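Calcineurin-like phosphoesterase domain-containing protein (Aquifex aeolicus, PDB 1XM7) is of unknown function but is probably a metal-dependent hydrolase of phosphate esters. Local coordinates at residues D9-H14 with F53-N58; E23-G28 with N168-W173; R65-L70 with E90-I95. One frame throughout, in Å; residues are numbered along the deposited sequence.

Interaction 1. Residues D9-H14 with F53-N58; sequences DTHFYH and FTWHFN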
loop_
_atom_site.group_PDB
_atom_site.type_symbol
_atom_site.label_atom_id
_atom_site.label_comp_id
_atom_site.label_asym_id
_atom_site.label_seq_id
_atom_site.Cartn_x
_atom_site.Cartn_y
_atom_site.Cartn_z
ATOM N N ASP A 9 2.094 -1.905 3.286
ATOM C CA ASP A 9 3.138 -2.503 4.104
ATOM C C ASP A 9 3.149 -1.934 5.507
ATOM O O ASP A 9 4.209 -1.598 6.040
ATOM C CB ASP A 9 4.501 -2.297 3.455
ATOM C CG ASP A 9 4.526 -2.768 2.031
ATOM O OD1 ASP A 9 4.195 -1.973 1.131
ATOM O OD2 ASP A 9 4.847 -3.944 1.805
ATOM N N THR A 10 1.966 -1.842 6.106
ATOM C CA THR A 10 1.835 -1.312 7.450
ATOM C C THR A 10 2.404 -2.272 8.497
ATOM O O THR A 10 2.911 -1.841 9.541
ATOM C CB THR A 10 0.372 -0.999 7.750
ATOM O OG1 THR A 10 -0.446 -2.079 7.299
ATOM C CG2 THR A 10 -0.047 0.262 7.023
ATOM N N HIS A 11 2.335 -3.569 8.202
ATOM C CA HIS A 11 2.855 -4.592 9.098
ATOM C C HIS A 11 2.421 -4.396 10.547
ATOM O O HIS A 11 3.233 -4.523 11.470
ATOM C CB HIS A 11 4.388 -4.624 9.043
ATOM C CG HIS A 11 4.947 -5.377 7.871
ATOM N ND1 HIS A 11 5.033 -4.837 6.605
ATOM C CD2 HIS A 11 5.447 -6.633 7.777
ATOM C CE1 HIS A 11 5.562 -5.726 5.783
ATOM N NE2 HIS A 11 5.821 -6.823 6.469
ATOM N N PHE A 12 1.148 -4.077 10.753
ATOM C CA PHE A 12 0.648 -3.888 12.105
ATOM C C PHE A 12 0.969 -5.128 12.916
ATOM O O PHE A 12 0.736 -6.243 12.471
ATOM C CB PHE A 12 -0.863 -3.667 12.107
ATOM C CG PHE A 12 -1.287 -2.334 11.570
ATOM C CD1 PHE A 12 -0.824 -1.157 12.149
ATOM C CD2 PHE A 12 -2.192 -2.252 10.518
ATOM C CE1 PHE A 12 -1.260 0.085 11.691
ATOM C CE2 PHE A 12 -2.636 -1.015 10.051
ATOM C CZ PHE A 12 -2.170 0.155 10.639
ATOM N N TYR A 13 1.521 -4.918 14.106
ATOM C CA TYR A 13 1.866 -6.005 15.010
ATOM C C TYR A 13 3.086 -6.812 14.620
ATOM O O TYR A 13 3.406 -7.800 15.278
ATOM C CB TYR A 13 0.670 -6.939 15.200
ATOM C CG TYR A 13 -0.435 -6.338 16.041
ATOM C CD1 TYR A 13 -1.679 -6.034 15.490
ATOM C CD2 TYR A 13 -0.236 -6.078 17.394
ATOM C CE1 TYR A 13 -2.695 -5.491 16.269
ATOM C CE2 TYR A 13 -1.244 -5.535 18.180
ATOM C CZ TYR A 13 -2.463 -5.245 17.613
ATOM O OH TYR A 13 -3.439 -4.688 18.395
ATOM N N HIS A 14 3.766 -6.420 13.549
ATOM C CA HIS A 14 4.974 -7.144 13.170
ATOM C C HIS A 14 6.142 -6.526 13.939
ATOM O O HIS A 14 7.020 -5.856 13.378
ATOM C CB HIS A 14 5.252 -7.071 11.671
ATOM C CG HIS A 14 6.346 -7.999 11.234
ATOM N ND1 HIS A 14 6.880 -7.987 9.963
ATOM C CD2 HIS A 14 7.009 -8.968 11.912
ATOM C CE1 HIS A 14 7.827 -8.904 9.879
ATOM N NE2 HIS A 14 7.924 -9.513 11.047
ATOM N N PHE A 53 -1.105 -5.874 5.349
ATOM C CA PHE A 53 -1.873 -5.112 6.308
ATOM C C PHE A 53 -1.474 -5.373 7.753
ATOM O O PHE A 53 -0.865 -4.516 8.401
ATOM C CB PHE A 53 -3.357 -5.438 6.110
ATOM C CG PHE A 53 -4.262 -4.821 7.139
ATOM C CD1 PHE A 53 -4.267 -3.449 7.352
ATOM C CD2 PHE A 53 -5.125 -5.607 7.877
ATOM C CE1 PHE A 53 -5.114 -2.881 8.280
ATOM C CE2 PHE A 53 -5.977 -5.047 8.807
ATOM C CZ PHE A 53 -5.973 -3.685 9.010
ATOM N N THR A 54 -1.827 -6.552 8.261
ATOM C CA THR A 54 -1.516 -6.900 9.643
ATOM C C THR A 54 -0.734 -8.200 9.748
ATOM O O THR A 54 -0.904 -9.111 8.923
ATOM C CB THR A 54 -2.805 -7.017 10.488
ATOM O OG1 THR A 54 -2.458 -7.195 11.863
ATOM C CG2 THR A 54 -3.648 -8.181 10.030
ATOM N N TRP A 55 0.117 -8.285 10.770
ATOM C CA TRP A 55 0.940 -9.468 10.976
ATOM C C TRP A 55 0.126 -10.619 11.572
ATOM O O TRP A 55 0.413 -11.781 11.314
ATOM C CB TRP A 55 2.149 -9.129 11.858
ATOM C CG TRP A 55 3.349 -9.976 11.536
ATOM C CD1 TRP A 55 4.016 -10.821 12.385
ATOM C CD2 TRP A 55 3.962 -10.133 10.251
ATOM N NE1 TRP A 55 5.001 -11.500 11.699
ATOM C CE2 TRP A 55 4.987 -11.099 10.390
ATOM C CE3 TRP A 55 3.741 -9.556 8.997
ATOM C CZ2 TRP A 55 5.783 -11.503 9.320
ATOM C CZ3 TRP A 55 4.534 -9.958 7.929
ATOM C CH2 TRP A 55 5.543 -10.926 8.100
ATOM N N HIS A 56 -0.888 -10.299 12.363
ATOM C CA HIS A 56 -1.768 -11.310 12.942
ATOM C C HIS A 56 -3.048 -10.595 13.371
ATOM O O HIS A 56 -3.112 -9.367 13.318
ATOM C CB HIS A 56 -1.105 -12.002 14.128
ATOM C CG HIS A 56 -0.776 -11.083 15.258
ATOM N ND1 HIS A 56 -1.743 -10.513 16.060
ATOM C CD2 HIS A 56 0.416 -10.642 15.728
ATOM C CE1 HIS A 56 -1.158 -9.762 16.977
ATOM N NE2 HIS A 56 0.150 -9.823 16.798
ATOM N N PHE A 57 -4.068 -11.338 13.789
ATOM C CA PHE A 57 -5.312 -10.686 14.156
ATOM C C PHE A 57 -5.616 -10.534 15.631
ATOM O O PHE A 57 -6.730 -10.166 16.015
ATOM C CB PHE A 57 -6.470 -11.365 13.444
ATOM C CG PHE A 57 -6.438 -11.169 11.975
ATOM C CD1 PHE A 57 -5.612 -11.939 11.183
ATOM C CD2 PHE A 57 -7.166 -10.145 11.388
ATOM C CE1 PHE A 57 -5.501 -11.692 9.818
ATOM C CE2 PHE A 57 -7.065 -9.887 10.026
ATOM C CZ PHE A 57 -6.229 -10.661 9.240
ATOM N N ASN A 58 -4.627 -10.798 16.464
ATOM C CA ASN A 58 -4.831 -10.646 17.887
ATOM C C ASN A 58 -4.683 -9.155 18.197
ATOM O O ASN A 58 -3.602 -8.681 18.551
ATOM C CB ASN A 58 -3.784 -11.445 18.631
ATOM C CG ASN A 58 -3.913 -11.300 20.111
ATOM O OD1 ASN A 58 -3.010 -11.677 20.852
ATOM N ND2 ASN A 58 -5.042 -10.755 20.562
#
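H14 lies flat on W55: its imidazole covers one face of the indole, the two planes 6° apart. CG stands anti to the backbone N (chi1 -170°), so the histidine runs alongside the tryptophan in the same direction. Its CB sits over the five-membered ring in a CH-pi contact. H14 CG then comes to 3.3 Å from W55 CD2, and H14 CD2 reaches over the pyrrole side to 3.2 Å from W55 NE1. H14 ND1 lies above W55 CD2 and CE3, while at the tip H14 CE1 and NE2 lie over the benzo part, H14 CE1 being 3.4 Å from W55 CZ2. H11 meets the same indole at its rim, H11 CD2 3.5 Å from W55 CZ3, the rings nearly parallel but barely overlapping. D9-T10-H11 fits the Asp-x-His signature that opens the metallophosphoesterase motif set, so D9 and H11 probably help bind metal, as in relatives. H11 also opens a type II turn that ends at H14, and backbone bonds tie it to the other loop. F53 O is gripped twice through its lone pairs, by T10 OG1 at 2.7 Å and by F12 N at 3.1 Å. W55 N donates to F12 O, nearly along the C=O axis. F12 turns its ring edge toward the face of F53, offset from its centre. Y13 CB packs over the face of H56, 3.3 Å from H56 NE2, while its hydroxyl bonds to D59.

Interaction 2. Residues E23-G28 with N168-W173; sequences EVRFKG and NANVEW
The guanidinium of R25 meets the carboxylate of E172 at its edge: E172 OE1 lies in the guanidinium plane, at the NE edge, and the two flat groups are turned 72° against each other. V171 CG2 approaches the same group obliquely, 3.3 Å from R25 NH2, and F29 adds a cation-pi contact. The salt bridge itself is short and straight. R25 NE donates to E172 OE1 at 2.8 Å with an angle of 178°, and the oxygen accepts through its anti lone pair, the one turned away from OE2. A bend at chi2 (-77°) swings the arginine toward E172, whose own chain is extended beyond CG, so the two side chains cross at about a right angle. V24 CG2 presses against the far oxygen, 3.3 Å from E172 OE2. This buried carboxylate is not left to the arginine alone, because the backbone N of W150 bonds to OE2. The other arginine nitrogens are used as well: NH2 bonds to the carbonyl of D9 and NH1 to that of T10, which makes R25 a likely second-shell support for the probable metal-binding loop. A leucine at R25 would remove all three of these polar ties and would probably leave the buried E172 charge poorly balanced and the D9-T10 backbone less firmly held. On the E172 side, N168 OD1 accepts from N170 N at 2.9 Å in an Asx turn, which leads into the 3-10 segment 171-173. The contact thus joins the loop between helices 17-20 and 29-38 to the one between strands 166-168 and 179-180; I17 of the first helix touches both R25 and E172, and I33 of the second packs on V171.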
loop_
_atom_site.group_PDB
_atom_site.type_symbol
_atom_site.label_atom_id
_atom_site.label_comp_id
_atom_site.label_asym_id
_atom_site.label_seq_id
_atom_site.Cartn_x
_atom_site.Cartn_y
_atom_site.Cartn_z
ATOM N N GLU A 23 16.777 0.661 10.750
ATOM C CA GLU A 23 16.886 1.948 10.102
ATOM C C GLU A 23 15.606 2.781 10.177
ATOM O O GLU A 23 15.611 3.880 10.726
ATOM C CB GLU A 23 17.267 1.732 8.641
ATOM C CG GLU A 23 18.701 1.253 8.405
ATOM C CD GLU A 23 19.716 2.390 8.510
ATOM O OE1 GLU A 23 20.869 2.206 8.047
ATOM O OE2 GLU A 23 19.360 3.466 9.057
ATOM N N VAL A 24 14.513 2.253 9.635
ATOM C CA VAL A 24 13.246 2.975 9.611
ATOM C C VAL A 24 12.200 2.622 10.658
ATOM O O VAL A 24 11.533 3.504 11.185
ATOM C CB VAL A 24 12.584 2.833 8.248
ATOM C CG1 VAL A 24 13.283 3.716 7.254
ATOM C CG2 VAL A 24 12.648 1.383 7.797
ATOM N N ARG A 25 12.038 1.336 10.938
ATOM C CA ARG A 25 11.048 0.892 11.912
ATOM C C ARG A 25 11.509 1.138 13.348
ATOM O O ARG A 25 12.680 0.960 13.690
ATOM C CB ARG A 25 10.731 -0.591 11.703
ATOM C CG ARG A 25 10.141 -0.918 10.335
ATOM C CD ARG A 25 8.666 -0.543 10.213
ATOM N NE ARG A 25 8.148 -0.841 8.875
ATOM C CZ ARG A 25 6.858 -0.948 8.558
ATOM N NH1 ARG A 25 5.916 -0.784 9.477
ATOM N NH2 ARG A 25 6.510 -1.224 7.307
ATOM N N PHE A 26 10.555 1.527 14.184
ATOM C CA PHE A 26 10.802 1.853 15.579
ATOM C C PHE A 26 9.583 1.455 16.387
ATOM O O PHE A 26 8.482 1.378 15.848
ATOM C CB PHE A 26 10.971 3.351 15.680
ATOM C CG PHE A 26 9.818 4.105 15.085
ATOM C CD1 PHE A 26 8.649 4.314 15.819
ATOM C CD2 PHE A 26 9.872 4.557 13.766
ATOM C CE1 PHE A 26 7.548 4.960 15.245
ATOM C CE2 PHE A 26 8.770 5.209 13.180
ATOM C CZ PHE A 26 7.610 5.408 13.922
ATOM N N LYS A 27 9.770 1.238 17.683
ATOM C CA LYS A 27 8.661 0.866 18.548
ATOM C C LYS A 27 7.549 1.929 18.523
ATOM O O LYS A 27 7.813 3.128 18.590
ATOM C CB LYS A 27 9.158 0.657 19.978
ATOM C CG LYS A 27 8.073 0.156 20.915
ATOM C CD LYS A 27 8.629 -0.280 22.266
ATOM C CE LYS A 27 7.534 -0.926 23.116
ATOM N NZ LYS A 27 6.761 -1.975 22.365
ATOM N N GLY A 28 6.303 1.480 18.413
ATOM C CA GLY A 28 5.193 2.412 18.369
ATOM C C GLY A 28 4.915 2.972 16.984
ATOM O O GLY A 28 4.389 4.081 16.862
ATOM N N ASN A 168 5.882 4.317 -4.901
ATOM C CA ASN A 168 5.867 3.348 -3.819
ATOM C C ASN A 168 5.055 3.851 -2.629
ATOM O O ASN A 168 5.469 4.794 -1.957
ATOM C CB ASN A 168 7.302 3.075 -3.381
ATOM C CG ASN A 168 7.425 1.846 -2.517
ATOM O OD1 ASN A 168 6.526 1.531 -1.745
ATOM N ND2 ASN A 168 8.551 1.152 -2.629
ATOM N N ALA A 169 3.913 3.213 -2.362
ATOM C CA ALA A 169 3.039 3.599 -1.253
ATOM C C ALA A 169 3.432 3.021 0.116
ATOM O O ALA A 169 2.736 3.242 1.109
ATOM C CB ALA A 169 1.624 3.210 -1.572
ATOM N N ASN A 170 4.542 2.285 0.164
ATOM C CA ASN A 170 5.029 1.673 1.402
ATOM C C ASN A 170 5.305 2.740 2.451
ATOM O O ASN A 170 5.977 3.726 2.174
ATOM C CB ASN A 170 6.311 0.880 1.120
ATOM C CG ASN A 170 6.839 0.146 2.346
ATOM O OD1 ASN A 170 7.278 -0.999 2.249
ATOM N ND2 ASN A 170 6.810 0.804 3.498
ATOM N N VAL A 171 4.792 2.533 3.658
ATOM C CA VAL A 171 4.974 3.491 4.747
ATOM C C VAL A 171 6.423 3.893 4.971
ATOM O O VAL A 171 6.715 5.065 5.179
ATOM C CB VAL A 171 4.413 2.943 6.079
ATOM C CG1 VAL A 171 2.905 2.858 6.008
ATOM C CG2 VAL A 171 5.009 1.576 6.377
ATOM N N GLU A 172 7.328 2.922 4.916
ATOM C CA GLU A 172 8.748 3.181 5.134
ATOM C C GLU A 172 9.366 4.228 4.201
ATOM O O GLU A 172 10.410 4.803 4.512
ATOM C CB GLU A 172 9.547 1.880 5.026
ATOM C CG GLU A 172 9.213 0.852 6.085
ATOM C CD GLU A 172 10.216 -0.282 6.120
ATOM O OE1 GLU A 172 10.022 -1.227 6.899
ATOM O OE2 GLU A 172 11.207 -0.231 5.369
ATOM N N TRP A 173 8.734 4.475 3.062
ATOM C CA TRP A 173 9.263 5.453 2.120
ATOM C C TRP A 173 8.588 6.800 2.230
ATOM O O TRP A 173 9.121 7.799 1.747
ATOM C CB TRP A 173 9.103 4.970 0.682
ATOM C CG TRP A 173 10.051 3.893 0.294
ATOM C CD1 TRP A 173 9.749 2.588 0.041
ATOM C CD2 TRP A 173 11.466 4.028 0.091
ATOM N NE1 TRP A 173 10.885 1.901 -0.309
ATOM C CE2 TRP A 173 11.954 2.759 -0.287
ATOM C CE3 TRP A 173 12.366 5.097 0.193
ATOM C CZ2 TRP A 173 13.310 2.527 -0.566
ATOM C CZ3 TRP A 173 13.711 4.867 -0.083
ATOM C CH2 TRP A 173 14.168 3.590 -0.458
#

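Interaction 3. Residues R65-L70 with E90-I95; sequences RIWKAL and EYFDEI
W67 points the N-H edge of its indole at the backbone of the other segment and passes at about a right angle to F92. CG of W67 is anti to the backbone N (chi1 161°), which carries the ring out from the helix toward the carbonyl of Y91. W67 NE1 donates to Y91 O at 2.9 Å; the oxygen lies in the indole plane, and the bond lands in the carbonyl plane on a lone pair. The same NE1 stands over one face of the F92 ring, the two ring planes being 57° apart, and the tightest carbon contact is W67 CZ2 to F92 CE1 at 3.4 Å. Y91 crosses W67 obliquely on the pyrrole side, with Y91 CD1 4.0 Å from W67 CD1. One helix residue on, K68 leaves in a fully extended chain that passes the backbone of E90, K68 CE lying 3.3 Å from E90 O. Its tip closes an exposed salt bridge, K68 NZ to E90 OE2 at 2.7 Å, on the anti lone pair. The two segments lie before and after strand 73-77, which two successive beta-alpha-beta crossovers share: helix 63-69 leads into that strand, and 90-95 runs from just after helix 85-88 into the start of edge strand 94-96. W67 also packs on L34 and L37 of helix 29-38, and F92 on L76 of strand 73-77.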
loop_
_atom_site.group_PDB
_atom_site.type_symbol
_atom_site.label_atom_id
_atom_site.label_comp_id
_atom_site.label_asym_id
_atom_site.label_seq_id
_atom_site.Cartn_x
_atom_site.Cartn_y
_atom_site.Cartn_z
ATOM N N ARG A 65 -8.955 -2.328 15.864
ATOM C CA ARG A 65 -10.247 -1.757 16.202
ATOM C C ARG A 65 -10.193 -0.284 15.796
ATOM O O ARG A 65 -11.138 0.247 15.220
ATOM C CB ARG A 65 -10.502 -1.909 17.708
ATOM C CG ARG A 65 -11.945 -1.637 18.148
ATOM C CD ARG A 65 -12.214 -2.076 19.608
ATOM N NE ARG A 65 -12.142 -3.533 19.774
ATOM C CZ ARG A 65 -12.344 -4.187 20.921
ATOM N NH1 ARG A 65 -12.643 -3.519 22.034
ATOM N NH2 ARG A 65 -12.227 -5.511 20.962
ATOM N N ILE A 66 -9.063 0.360 16.077
ATOM C CA ILE A 66 -8.870 1.765 15.740
ATOM C C ILE A 66 -8.940 1.954 14.229
ATOM O O ILE A 66 -9.653 2.831 13.730
ATOM C CB ILE A 66 -7.511 2.280 16.270
ATOM C CG1 ILE A 66 -7.549 2.333 17.797
ATOM C CG2 ILE A 66 -7.201 3.657 15.688
ATOM C CD1 ILE A 66 -6.207 2.600 18.431
ATOM N N TRP A 67 -8.201 1.132 13.497
ATOM C CA TRP A 67 -8.213 1.199 12.042
ATOM C C TRP A 67 -9.647 1.113 11.519
ATOM O O TRP A 67 -10.064 1.893 10.668
ATOM C CB TRP A 67 -7.379 0.046 11.472
ATOM C CG TRP A 67 -7.664 -0.275 10.041
ATOM C CD1 TRP A 67 -8.684 -1.049 9.555
ATOM C CD2 TRP A 67 -6.945 0.202 8.907
ATOM N NE1 TRP A 67 -8.641 -1.079 8.185
ATOM C CE2 TRP A 67 -7.583 -0.320 7.758
ATOM C CE3 TRP A 67 -5.820 1.024 8.747
ATOM C CZ2 TRP A 67 -7.136 -0.046 6.466
ATOM C CZ3 TRP A 67 -5.372 1.299 7.453
ATOM C CH2 TRP A 67 -6.032 0.762 6.332
ATOM N N LYS A 68 -10.388 0.146 12.043
ATOM C CA LYS A 68 -11.768 -0.082 11.656
ATOM C C LYS A 68 -12.600 1.177 11.886
ATOM O O LYS A 68 -13.446 1.529 11.071
ATOM C CB LYS A 68 -12.328 -1.252 12.472
ATOM C CG LYS A 68 -13.566 -1.914 11.895
ATOM C CD LYS A 68 -14.057 -3.053 12.788
ATOM C CE LYS A 68 -15.296 -3.732 12.186
ATOM N NZ LYS A 68 -15.775 -4.911 12.984
ATOM N N ALA A 69 -12.342 1.864 12.993
ATOM C CA ALA A 69 -13.079 3.070 13.345
ATOM C C ALA A 69 -12.825 4.244 12.408
ATOM O O ALA A 69 -13.694 5.101 12.236
ATOM C CB ALA A 69 -12.752 3.471 14.771
ATOM N N LEU A 70 -11.643 4.291 11.799
ATOM C CA LEU A 70 -11.307 5.395 10.900
ATOM C C LEU A 70 -12.380 5.674 9.859
ATOM O O LEU A 70 -13.045 4.766 9.388
ATOM C CB LEU A 70 -9.972 5.126 10.196
ATOM C CG LEU A 70 -8.730 5.191 11.088
ATOM C CD1 LEU A 70 -7.497 4.891 10.266
ATOM C CD2 LEU A 70 -8.623 6.569 11.726
ATOM N N GLU A 90 -13.635 -7.752 7.513
ATOM C CA GLU A 90 -14.205 -6.707 8.338
ATOM C C GLU A 90 -13.309 -5.543 8.683
ATOM O O GLU A 90 -13.583 -4.796 9.622
ATOM C CB GLU A 90 -14.802 -7.284 9.603
ATOM C CG GLU A 90 -13.846 -7.675 10.660
ATOM C CD GLU A 90 -14.612 -8.279 11.807
ATOM O OE1 GLU A 90 -14.684 -9.531 11.883
ATOM O OE2 GLU A 90 -15.174 -7.493 12.609
ATOM N N TYR A 91 -12.250 -5.379 7.904
ATOM C CA TYR A 91 -11.341 -4.267 8.097
ATOM C C TYR A 91 -11.312 -3.484 6.793
ATOM O O TYR A 91 -10.758 -2.384 6.723
ATOM C CB TYR A 91 -9.958 -4.785 8.464
ATOM C CG TYR A 91 -9.907 -5.377 9.863
ATOM C CD1 TYR A 91 -9.993 -4.560 11.001
ATOM C CD2 TYR A 91 -9.757 -6.755 10.053
ATOM C CE1 TYR A 91 -9.922 -5.102 12.292
ATOM C CE2 TYR A 91 -9.687 -7.303 11.338
ATOM C CZ TYR A 91 -9.764 -6.473 12.449
ATOM O OH TYR A 91 -9.633 -7.021 13.704
ATOM N N PHE A 92 -11.950 -4.063 5.773
ATOM C CA PHE A 92 -12.041 -3.472 4.442
ATOM C C PHE A 92 -13.431 -3.689 3.855
ATOM O O PHE A 92 -14.134 -4.642 4.220
ATOM C CB PHE A 92 -11.001 -4.105 3.526
ATOM C CG PHE A 92 -9.600 -3.820 3.939
ATOM C CD1 PHE A 92 -8.984 -2.628 3.570
ATOM C CD2 PHE A 92 -8.904 -4.713 4.748
ATOM C CE1 PHE A 92 -7.694 -2.324 4.000
ATOM C CE2 PHE A 92 -7.615 -4.417 5.186
ATOM C CZ PHE A 92 -7.010 -3.218 4.809
ATOM N N ASP A 93 -13.815 -2.800 2.941
ATOM C CA ASP A 93 -15.110 -2.858 2.273
ATOM C C ASP A 93 -14.994 -3.640 0.980
ATOM O O ASP A 93 -15.946 -4.285 0.547
ATOM C CB ASP A 93 -15.599 -1.447 1.976
ATOM C CG ASP A 93 -15.667 -0.593 3.224
ATOM O OD1 ASP A 93 -14.846 0.332 3.378
ATOM O OD2 ASP A 93 -16.546 -0.858 4.067
ATOM N N GLU A 94 -13.818 -3.570 0.367
ATOM C CA GLU A 94 -13.536 -4.275 -0.881
ATOM C C GLU A 94 -12.143 -4.887 -0.776
ATOM O O GLU A 94 -11.218 -4.267 -0.244
ATOM C CB GLU A 94 -13.566 -3.304 -2.074
ATOM C CG GLU A 94 -14.922 -2.631 -2.366
ATOM C CD GLU A 94 -14.815 -1.426 -3.323
ATOM O OE1 GLU A 94 -14.102 -1.532 -4.348
ATOM O OE2 GLU A 94 -15.452 -0.374 -3.060
ATOM N N ILE A 95 -11.997 -6.106 -1.271
ATOM C CA ILE A 95 -10.705 -6.776 -1.262
ATOM C C ILE A 95 -10.469 -7.362 -2.648
ATOM O O ILE A 95 -11.316 -8.073 -3.193
ATOM C CB ILE A 95 -10.653 -7.909 -0.223
ATOM C CG1 ILE A 95 -10.844 -7.329 1.178
ATOM C CG2 ILE A 95 -9.326 -8.631 -0.307
ATOM C CD1 ILE A 95 -10.881 -8.366 2.261
#

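Overall arrangement
Interaction 1 is the common neighbour. Its D9-T10 carbonyls accept from R25 of interaction 2, while its F53 and F12 rings pack against W67 of interaction 3, with F53 also touching F92. Interactions 2 and 3 do not touch, their nearest atoms being about 9 Å apart. Both 1 and 2 are buried, yet differ in chemistry: 1 joins two loops that follow strands of the five-stranded sheet, by ring stacking and backbone bonds, whereas 2 brings together parts distant in sequence through one internal ion pair. Interaction 3 is only partly buried, aromatic on its inner side and a lysine-glutamate pair at the surface, beside the edge strand 94-96.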